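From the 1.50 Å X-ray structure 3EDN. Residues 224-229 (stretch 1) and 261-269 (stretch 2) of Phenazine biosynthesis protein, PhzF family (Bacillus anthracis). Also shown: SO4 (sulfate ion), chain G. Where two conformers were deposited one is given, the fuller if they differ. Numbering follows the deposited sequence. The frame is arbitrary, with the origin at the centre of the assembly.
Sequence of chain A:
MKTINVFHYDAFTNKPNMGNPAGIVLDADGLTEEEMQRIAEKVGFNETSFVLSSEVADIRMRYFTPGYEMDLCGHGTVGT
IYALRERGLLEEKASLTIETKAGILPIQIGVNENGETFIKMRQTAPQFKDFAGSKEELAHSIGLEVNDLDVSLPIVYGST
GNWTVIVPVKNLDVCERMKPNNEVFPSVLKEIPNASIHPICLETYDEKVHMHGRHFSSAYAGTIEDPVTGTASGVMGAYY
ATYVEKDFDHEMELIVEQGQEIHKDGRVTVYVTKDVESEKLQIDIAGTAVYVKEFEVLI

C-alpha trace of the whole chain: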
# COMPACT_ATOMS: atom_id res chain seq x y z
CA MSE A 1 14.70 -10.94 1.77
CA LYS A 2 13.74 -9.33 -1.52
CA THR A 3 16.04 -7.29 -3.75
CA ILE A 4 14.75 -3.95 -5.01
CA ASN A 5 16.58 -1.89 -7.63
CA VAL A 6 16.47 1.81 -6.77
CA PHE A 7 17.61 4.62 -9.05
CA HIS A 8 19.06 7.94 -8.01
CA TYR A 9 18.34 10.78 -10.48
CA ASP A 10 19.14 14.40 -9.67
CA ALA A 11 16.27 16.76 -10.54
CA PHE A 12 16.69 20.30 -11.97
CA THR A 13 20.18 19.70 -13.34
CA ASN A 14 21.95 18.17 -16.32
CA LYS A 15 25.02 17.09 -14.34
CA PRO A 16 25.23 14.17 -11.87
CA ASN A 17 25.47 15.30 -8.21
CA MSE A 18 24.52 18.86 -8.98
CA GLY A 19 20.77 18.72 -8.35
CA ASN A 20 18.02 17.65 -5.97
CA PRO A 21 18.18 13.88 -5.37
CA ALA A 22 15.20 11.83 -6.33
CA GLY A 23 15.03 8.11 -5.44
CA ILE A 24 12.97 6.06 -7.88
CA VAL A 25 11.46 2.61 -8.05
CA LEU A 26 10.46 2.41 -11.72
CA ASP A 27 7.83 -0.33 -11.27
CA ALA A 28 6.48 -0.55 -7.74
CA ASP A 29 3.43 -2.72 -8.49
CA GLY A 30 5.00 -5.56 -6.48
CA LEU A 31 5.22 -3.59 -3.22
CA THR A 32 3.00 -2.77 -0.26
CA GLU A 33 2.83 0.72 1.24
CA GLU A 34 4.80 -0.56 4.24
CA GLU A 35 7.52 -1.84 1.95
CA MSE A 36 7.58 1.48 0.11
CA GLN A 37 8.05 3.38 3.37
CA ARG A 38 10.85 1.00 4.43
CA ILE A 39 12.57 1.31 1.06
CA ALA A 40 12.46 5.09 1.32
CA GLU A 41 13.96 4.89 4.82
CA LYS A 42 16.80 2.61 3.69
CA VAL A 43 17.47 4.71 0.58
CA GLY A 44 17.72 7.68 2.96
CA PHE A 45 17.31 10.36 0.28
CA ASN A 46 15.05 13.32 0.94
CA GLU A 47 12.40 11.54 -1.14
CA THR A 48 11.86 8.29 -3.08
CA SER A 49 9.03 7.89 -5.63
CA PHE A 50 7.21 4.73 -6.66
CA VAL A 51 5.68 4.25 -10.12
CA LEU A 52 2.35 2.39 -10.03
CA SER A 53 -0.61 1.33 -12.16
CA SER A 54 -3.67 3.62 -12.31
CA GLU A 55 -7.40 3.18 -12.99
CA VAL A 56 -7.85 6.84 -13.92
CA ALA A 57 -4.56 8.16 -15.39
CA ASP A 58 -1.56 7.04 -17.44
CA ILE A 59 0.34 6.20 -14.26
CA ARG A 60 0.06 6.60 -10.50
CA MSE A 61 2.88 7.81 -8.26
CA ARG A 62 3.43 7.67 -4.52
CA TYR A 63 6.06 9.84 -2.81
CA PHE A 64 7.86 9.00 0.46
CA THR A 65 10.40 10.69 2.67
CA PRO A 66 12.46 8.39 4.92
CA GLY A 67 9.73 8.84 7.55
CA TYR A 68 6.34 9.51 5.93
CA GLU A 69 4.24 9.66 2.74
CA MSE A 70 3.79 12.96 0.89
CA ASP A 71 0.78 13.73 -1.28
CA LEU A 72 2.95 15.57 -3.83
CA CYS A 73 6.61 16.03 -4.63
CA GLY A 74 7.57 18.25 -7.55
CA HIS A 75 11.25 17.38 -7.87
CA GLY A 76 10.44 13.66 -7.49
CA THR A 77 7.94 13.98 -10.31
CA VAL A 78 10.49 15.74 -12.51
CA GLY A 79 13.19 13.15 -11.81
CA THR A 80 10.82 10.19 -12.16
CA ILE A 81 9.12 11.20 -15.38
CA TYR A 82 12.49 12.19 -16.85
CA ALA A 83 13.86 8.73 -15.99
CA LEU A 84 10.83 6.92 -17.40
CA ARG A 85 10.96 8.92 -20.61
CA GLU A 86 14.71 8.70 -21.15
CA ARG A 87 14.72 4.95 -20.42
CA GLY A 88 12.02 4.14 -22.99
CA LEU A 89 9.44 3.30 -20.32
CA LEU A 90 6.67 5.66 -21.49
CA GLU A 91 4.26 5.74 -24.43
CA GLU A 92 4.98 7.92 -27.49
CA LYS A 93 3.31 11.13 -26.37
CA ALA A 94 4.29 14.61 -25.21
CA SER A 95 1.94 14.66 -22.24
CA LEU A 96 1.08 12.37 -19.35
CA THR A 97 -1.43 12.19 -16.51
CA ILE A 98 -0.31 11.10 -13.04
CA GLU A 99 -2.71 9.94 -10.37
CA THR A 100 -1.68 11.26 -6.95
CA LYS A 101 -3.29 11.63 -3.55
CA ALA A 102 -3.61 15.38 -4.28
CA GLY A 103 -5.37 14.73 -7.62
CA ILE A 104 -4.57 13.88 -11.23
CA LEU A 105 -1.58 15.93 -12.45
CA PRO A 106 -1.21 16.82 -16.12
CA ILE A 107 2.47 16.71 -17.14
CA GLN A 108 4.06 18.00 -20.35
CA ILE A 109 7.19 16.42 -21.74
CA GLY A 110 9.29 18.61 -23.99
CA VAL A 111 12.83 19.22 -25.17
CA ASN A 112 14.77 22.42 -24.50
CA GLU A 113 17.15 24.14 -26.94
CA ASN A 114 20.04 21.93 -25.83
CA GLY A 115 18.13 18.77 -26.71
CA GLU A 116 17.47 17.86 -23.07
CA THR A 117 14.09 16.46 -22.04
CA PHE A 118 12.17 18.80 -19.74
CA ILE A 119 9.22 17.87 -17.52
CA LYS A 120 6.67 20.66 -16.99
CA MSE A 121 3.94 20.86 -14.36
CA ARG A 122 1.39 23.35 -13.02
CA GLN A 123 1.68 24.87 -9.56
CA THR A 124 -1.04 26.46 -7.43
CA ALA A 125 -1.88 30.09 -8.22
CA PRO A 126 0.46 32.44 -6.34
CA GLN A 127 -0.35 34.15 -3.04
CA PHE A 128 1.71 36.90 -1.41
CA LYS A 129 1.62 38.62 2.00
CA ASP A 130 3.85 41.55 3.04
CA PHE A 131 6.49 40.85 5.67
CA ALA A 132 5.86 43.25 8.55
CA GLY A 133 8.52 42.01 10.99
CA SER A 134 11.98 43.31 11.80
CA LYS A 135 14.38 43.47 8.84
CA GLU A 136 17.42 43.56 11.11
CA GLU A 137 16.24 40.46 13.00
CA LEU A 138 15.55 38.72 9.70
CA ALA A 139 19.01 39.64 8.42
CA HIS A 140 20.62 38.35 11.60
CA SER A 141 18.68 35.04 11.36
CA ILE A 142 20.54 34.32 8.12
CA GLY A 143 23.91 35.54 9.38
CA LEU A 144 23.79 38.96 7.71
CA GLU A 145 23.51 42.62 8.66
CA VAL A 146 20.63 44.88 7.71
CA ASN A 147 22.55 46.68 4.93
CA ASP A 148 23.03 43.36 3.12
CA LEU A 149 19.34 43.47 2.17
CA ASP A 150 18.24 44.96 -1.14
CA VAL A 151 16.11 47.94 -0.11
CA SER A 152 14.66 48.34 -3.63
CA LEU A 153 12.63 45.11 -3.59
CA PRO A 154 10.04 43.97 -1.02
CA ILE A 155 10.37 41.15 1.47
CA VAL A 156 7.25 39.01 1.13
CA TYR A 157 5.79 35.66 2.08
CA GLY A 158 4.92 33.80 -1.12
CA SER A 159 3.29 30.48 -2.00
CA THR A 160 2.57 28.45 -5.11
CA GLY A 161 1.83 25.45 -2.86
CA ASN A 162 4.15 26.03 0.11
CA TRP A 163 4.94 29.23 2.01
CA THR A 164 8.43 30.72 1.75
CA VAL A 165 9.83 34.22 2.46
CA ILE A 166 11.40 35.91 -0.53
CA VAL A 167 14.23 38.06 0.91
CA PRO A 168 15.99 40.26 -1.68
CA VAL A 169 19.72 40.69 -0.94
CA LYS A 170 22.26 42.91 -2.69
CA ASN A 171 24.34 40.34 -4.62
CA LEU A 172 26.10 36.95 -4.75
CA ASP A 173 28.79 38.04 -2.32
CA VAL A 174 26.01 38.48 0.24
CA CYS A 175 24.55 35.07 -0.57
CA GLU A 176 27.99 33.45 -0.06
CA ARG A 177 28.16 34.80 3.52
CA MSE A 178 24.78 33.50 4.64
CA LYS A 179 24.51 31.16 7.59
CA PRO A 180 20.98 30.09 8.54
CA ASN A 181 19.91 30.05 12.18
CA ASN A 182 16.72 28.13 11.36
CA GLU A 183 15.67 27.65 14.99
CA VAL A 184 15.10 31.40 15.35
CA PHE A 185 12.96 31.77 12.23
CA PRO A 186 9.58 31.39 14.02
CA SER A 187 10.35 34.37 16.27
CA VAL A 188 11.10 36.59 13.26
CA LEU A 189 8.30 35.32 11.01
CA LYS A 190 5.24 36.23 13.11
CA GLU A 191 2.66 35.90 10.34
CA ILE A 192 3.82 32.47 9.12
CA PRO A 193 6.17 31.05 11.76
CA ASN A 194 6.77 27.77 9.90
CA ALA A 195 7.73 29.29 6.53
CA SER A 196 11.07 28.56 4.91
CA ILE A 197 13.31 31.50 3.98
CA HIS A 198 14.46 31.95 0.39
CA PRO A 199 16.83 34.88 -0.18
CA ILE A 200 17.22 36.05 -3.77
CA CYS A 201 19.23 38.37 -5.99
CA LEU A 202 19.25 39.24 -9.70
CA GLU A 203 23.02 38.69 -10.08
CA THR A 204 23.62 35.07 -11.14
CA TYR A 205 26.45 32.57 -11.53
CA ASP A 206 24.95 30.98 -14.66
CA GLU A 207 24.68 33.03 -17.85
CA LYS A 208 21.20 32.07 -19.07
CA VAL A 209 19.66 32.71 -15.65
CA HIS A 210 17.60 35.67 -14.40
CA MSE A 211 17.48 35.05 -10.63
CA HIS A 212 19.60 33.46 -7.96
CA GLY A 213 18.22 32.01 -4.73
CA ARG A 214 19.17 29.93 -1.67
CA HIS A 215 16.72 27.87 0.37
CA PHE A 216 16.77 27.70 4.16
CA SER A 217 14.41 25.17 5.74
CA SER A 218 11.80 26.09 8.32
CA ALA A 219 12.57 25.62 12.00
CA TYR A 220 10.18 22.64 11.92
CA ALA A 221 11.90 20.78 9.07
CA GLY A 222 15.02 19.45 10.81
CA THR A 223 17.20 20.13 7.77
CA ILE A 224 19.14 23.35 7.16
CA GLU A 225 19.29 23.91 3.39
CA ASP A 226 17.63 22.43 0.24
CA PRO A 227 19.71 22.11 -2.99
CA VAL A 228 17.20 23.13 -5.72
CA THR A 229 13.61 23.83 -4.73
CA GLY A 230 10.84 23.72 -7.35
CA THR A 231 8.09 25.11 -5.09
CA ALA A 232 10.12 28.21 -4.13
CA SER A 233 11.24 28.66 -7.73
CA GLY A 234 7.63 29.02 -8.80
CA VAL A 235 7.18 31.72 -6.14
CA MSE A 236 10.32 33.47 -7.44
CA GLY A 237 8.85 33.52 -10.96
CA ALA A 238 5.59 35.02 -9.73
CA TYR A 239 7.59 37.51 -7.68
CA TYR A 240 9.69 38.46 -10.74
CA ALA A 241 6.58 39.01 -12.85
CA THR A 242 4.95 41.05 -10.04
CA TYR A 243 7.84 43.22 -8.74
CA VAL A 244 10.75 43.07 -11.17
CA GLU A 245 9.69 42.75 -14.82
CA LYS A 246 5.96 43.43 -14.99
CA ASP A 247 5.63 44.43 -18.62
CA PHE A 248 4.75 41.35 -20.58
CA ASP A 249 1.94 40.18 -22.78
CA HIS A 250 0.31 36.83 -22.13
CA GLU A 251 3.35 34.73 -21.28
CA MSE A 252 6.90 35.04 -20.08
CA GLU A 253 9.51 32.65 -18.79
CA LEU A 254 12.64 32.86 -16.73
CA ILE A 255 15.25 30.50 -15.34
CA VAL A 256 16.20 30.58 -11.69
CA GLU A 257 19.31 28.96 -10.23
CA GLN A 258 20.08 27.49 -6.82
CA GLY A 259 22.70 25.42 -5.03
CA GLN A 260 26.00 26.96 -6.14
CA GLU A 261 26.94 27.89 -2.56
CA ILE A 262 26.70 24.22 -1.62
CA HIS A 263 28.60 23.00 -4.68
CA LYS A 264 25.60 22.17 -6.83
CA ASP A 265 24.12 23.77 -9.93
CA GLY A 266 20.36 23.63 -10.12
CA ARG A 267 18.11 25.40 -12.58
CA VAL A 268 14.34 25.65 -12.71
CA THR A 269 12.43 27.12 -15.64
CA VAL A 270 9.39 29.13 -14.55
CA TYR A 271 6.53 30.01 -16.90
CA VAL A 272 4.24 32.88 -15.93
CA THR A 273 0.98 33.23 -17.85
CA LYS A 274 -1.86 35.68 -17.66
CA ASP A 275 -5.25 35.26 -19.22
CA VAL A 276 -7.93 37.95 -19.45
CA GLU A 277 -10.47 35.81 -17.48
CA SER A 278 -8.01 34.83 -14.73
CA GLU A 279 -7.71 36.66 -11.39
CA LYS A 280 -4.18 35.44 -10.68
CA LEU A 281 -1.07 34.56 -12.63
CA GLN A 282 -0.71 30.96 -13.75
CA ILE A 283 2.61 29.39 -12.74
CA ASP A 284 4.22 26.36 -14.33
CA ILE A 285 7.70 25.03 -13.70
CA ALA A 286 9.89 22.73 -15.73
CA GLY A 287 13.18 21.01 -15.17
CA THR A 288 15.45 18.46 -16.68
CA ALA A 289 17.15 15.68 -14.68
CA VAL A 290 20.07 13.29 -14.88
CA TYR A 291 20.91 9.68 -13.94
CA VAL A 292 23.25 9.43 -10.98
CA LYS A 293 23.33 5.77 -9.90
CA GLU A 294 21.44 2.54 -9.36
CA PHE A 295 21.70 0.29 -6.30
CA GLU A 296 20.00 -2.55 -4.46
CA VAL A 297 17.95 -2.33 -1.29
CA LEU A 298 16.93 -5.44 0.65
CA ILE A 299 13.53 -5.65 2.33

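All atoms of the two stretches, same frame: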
# COMPACT_ATOMS: atom_id res chain seq x y z
N ILE A 224 18.65 21.97 7.17
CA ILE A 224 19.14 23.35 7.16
C ILE A 224 18.96 24.04 5.81
O ILE A 224 18.55 25.19 5.75
CB ILE A 224 20.62 23.42 7.53
CG1 ILE A 224 20.86 22.75 8.89
CG2 ILE A 224 21.08 24.87 7.58
CD1 ILE A 224 22.31 22.36 9.10
N GLU A 225 19.30 23.33 4.73
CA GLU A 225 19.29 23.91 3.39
C GLU A 225 18.98 22.90 2.28
O GLU A 225 19.55 21.82 2.25
CB GLU A 225 20.64 24.60 3.12
CG GLU A 225 20.85 25.06 1.68
CD GLU A 225 22.01 26.02 1.51
OE1 GLU A 225 22.89 26.12 2.41
OE2 GLU A 225 22.04 26.69 0.47
N ASP A 226 18.09 23.28 1.36
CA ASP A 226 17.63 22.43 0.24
C ASP A 226 18.42 22.80 -1.03
O ASP A 226 18.65 23.98 -1.28
CB ASP A 226 16.13 22.71 0.03
CG ASP A 226 15.40 21.61 -0.73
OD1 ASP A 226 14.84 21.93 -1.79
OD2 ASP A 226 15.33 20.45 -0.24
N PRO A 227 18.86 21.82 -1.82
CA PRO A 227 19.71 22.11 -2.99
C PRO A 227 19.07 22.90 -4.17
O PRO A 227 19.68 23.85 -4.69
CB PRO A 227 20.17 20.71 -3.45
CG PRO A 227 19.16 19.78 -2.88
CD PRO A 227 18.65 20.37 -1.62
N VAL A 228 17.90 22.48 -4.61
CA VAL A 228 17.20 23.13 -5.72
C VAL A 228 15.71 22.88 -5.53
O VAL A 228 15.26 21.74 -5.57
CB VAL A 228 17.55 22.54 -7.11
CG1 VAL A 228 17.15 23.55 -8.19
CG2 VAL A 228 19.00 22.08 -7.17
N THR A 229 14.96 23.94 -5.28
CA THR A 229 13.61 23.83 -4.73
C THR A 229 12.58 24.32 -5.75
O THR A 229 12.49 25.51 -6.05
CB THR A 229 13.50 24.67 -3.44
OG1 THR A 229 14.62 24.37 -2.59
CG2 THR A 229 12.19 24.37 -2.71
N GLU A 261 26.25 27.68 -3.83
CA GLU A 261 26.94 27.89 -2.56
C GLU A 261 27.19 26.59 -1.81
O GLU A 261 28.04 26.52 -0.91
CB GLU A 261 26.15 28.85 -1.66
CG GLU A 261 26.05 30.28 -2.21
CD GLU A 261 24.79 30.51 -3.03
OE1 GLU A 261 24.39 29.63 -3.82
OE2 GLU A 261 24.17 31.59 -2.89
N ILE A 262 26.44 25.55 -2.17
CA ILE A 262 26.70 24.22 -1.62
C ILE A 262 27.17 23.24 -2.69
O ILE A 262 26.93 22.03 -2.60
CB ILE A 262 25.50 23.64 -0.81
CG1 ILE A 262 24.24 23.58 -1.66
CG2 ILE A 262 25.23 24.47 0.42
CD1 ILE A 262 23.08 23.00 -0.91
N HIS A 263 27.83 23.80 -3.71
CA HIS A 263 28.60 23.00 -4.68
C HIS A 263 27.74 22.25 -5.68
O HIS A 263 28.16 21.23 -6.24
CB HIS A 263 29.56 22.07 -3.94
CG HIS A 263 30.27 22.76 -2.83
ND1 HIS A 263 30.05 22.45 -1.50
CD2 HIS A 263 31.11 23.81 -2.84
CE1 HIS A 263 30.77 23.26 -0.74
NE2 HIS A 263 31.42 24.09 -1.53
N LYS A 264 26.53 22.75 -5.88
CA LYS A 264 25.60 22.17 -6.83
C LYS A 264 25.35 23.17 -7.95
O LYS A 264 25.99 24.23 -8.00
CB LYS A 264 24.28 21.83 -6.15
CG LYS A 264 24.42 20.96 -4.91
CD LYS A 264 24.40 19.51 -5.27
CE LYS A 264 23.58 18.70 -4.26
NZ LYS A 264 23.23 17.35 -4.81
N ASP A 265 24.44 22.84 -8.86
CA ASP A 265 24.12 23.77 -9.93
C ASP A 265 22.74 23.46 -10.49
O ASP A 265 22.61 22.82 -11.54
CB ASP A 265 25.17 23.77 -11.05
CG ASP A 265 24.87 24.81 -12.12
OD1 ASP A 265 24.25 25.84 -11.80
OD2 ASP A 265 25.21 24.57 -13.30
N GLY A 266 21.74 23.91 -9.76
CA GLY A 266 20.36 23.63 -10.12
C GLY A 266 19.75 24.76 -10.90
O GLY A 266 20.09 25.94 -10.69
N ARG A 267 18.86 24.41 -11.81
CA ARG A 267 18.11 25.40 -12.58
C ARG A 267 16.67 24.95 -12.70
O ARG A 267 16.38 23.77 -12.91
CB ARG A 267 18.73 25.63 -13.96
CG ARG A 267 20.04 26.41 -13.91
CD ARG A 267 20.48 26.89 -15.29
NE ARG A 267 20.80 25.79 -16.20
CZ ARG A 267 21.99 25.21 -16.31
NH1 ARG A 267 23.01 25.63 -15.55
NH2 ARG A 267 22.19 24.22 -17.17
N VAL A 268 15.76 25.89 -12.52
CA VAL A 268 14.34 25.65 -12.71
C VAL A 268 13.81 26.68 -13.70
O VAL A 268 14.06 27.88 -13.55
CB VAL A 268 13.56 25.74 -11.41
CG1 VAL A 268 12.10 25.36 -11.65
CG2 VAL A 268 14.18 24.84 -10.37
N THR A 269 13.11 26.20 -14.73
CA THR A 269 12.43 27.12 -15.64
C THR A 269 11.03 27.42 -15.12
O THR A 269 10.28 26.52 -14.77
CB THR A 269 12.40 26.54 -17.06
OG1 THR A 269 13.76 26.33 -17.50
CG2 THR A 269 11.70 27.50 -18.04
S SO4 G . 20.96 19.75 5.67
O1 SO4 G . 20.03 19.79 6.79
O2 SO4 G . 20.85 18.44 5.03
O3 SO4 G . 20.62 20.79 4.71
O4 SO4 G . 22.33 19.94 6.15
O HOH W 1 23.31 26.93 -2.20

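How do the two backbones lie against each other? Residues 225-228 run at 36° to the 262-268 segment, so the chains travel in roughly the same direction without being strictly aligned. They draw together along the way: the CA atoms of Pro227 and Lys264 are 7.0 Å apart, those of Val228 and Gly266 5.4 Å. Stretch 2 enters a strand at Gly266, but no direct hydrogen bond links the two stretches. The contact, which buries 347 Å² in all, rests mainly on van der Waals packing.

Which apolar groups fill the contact? Val228 sits where the two backbones come nearest. Its CB points toward stretch 2, and with chi1 in the t rotamer CG2 comes to 3.6 Å from Gly266 CA, while CG1 lies 3.9 Å from Val268 CG2. Gly266 makes this close approach possible: a CB built there in ideal geometry would fall 2.2 Å from Val228 CG2, an outright clash. The absence of a side chain leaves room for the valine methyl. Farther back, Pro227 offers its ring to two neighbours, with CB 4.5 Å from Ile262 CD1 and 4.0 Å from Lys264 CE. The lysine contributes a methylene carbon to this contact, while its NZ is hydrogen-bonded elsewhere in the structure.

What happens where charged side chains reach the contact? The CA-to-CB bond of Glu225 points toward stretch 2, and with chi1 and chi2 both t, OE1 lies 3.5 Å from Ile262 CG2. A carboxylate oxygen against a methyl is simply van der Waals packing, and this oxygen has a hydrogen-bonding partner elsewhere. A water provides the polar link between the stretches: it donates to Glu225 OE2 at 3.0 Å and, more weakly, to Glu261 OE1 at 3.3 Å, although more acceptors surround it than it has protons to give.

Which bonds form within each stretch, and what binds at the start of stretch 1? In stretch 1, Thr229 OG1 donates to Asp226 OD1 at 2.6 Å, a short bond between two side chains whose CA-to-CB bonds point away from stretch 2. In stretch 2, Asp265 and Arg267 likewise direct these bonds away from stretch 1, and Arg267 NH1 forms a salt bridge with Asp265 OD2 at 3.3 Å. A sulfate, probably from the crystallisation liquor, accepts hydrogen bonds from the start of stretch 1: Ile224 N reaches its O1 at 2.6 Å and Glu225 N its O3 at 2.9 Å.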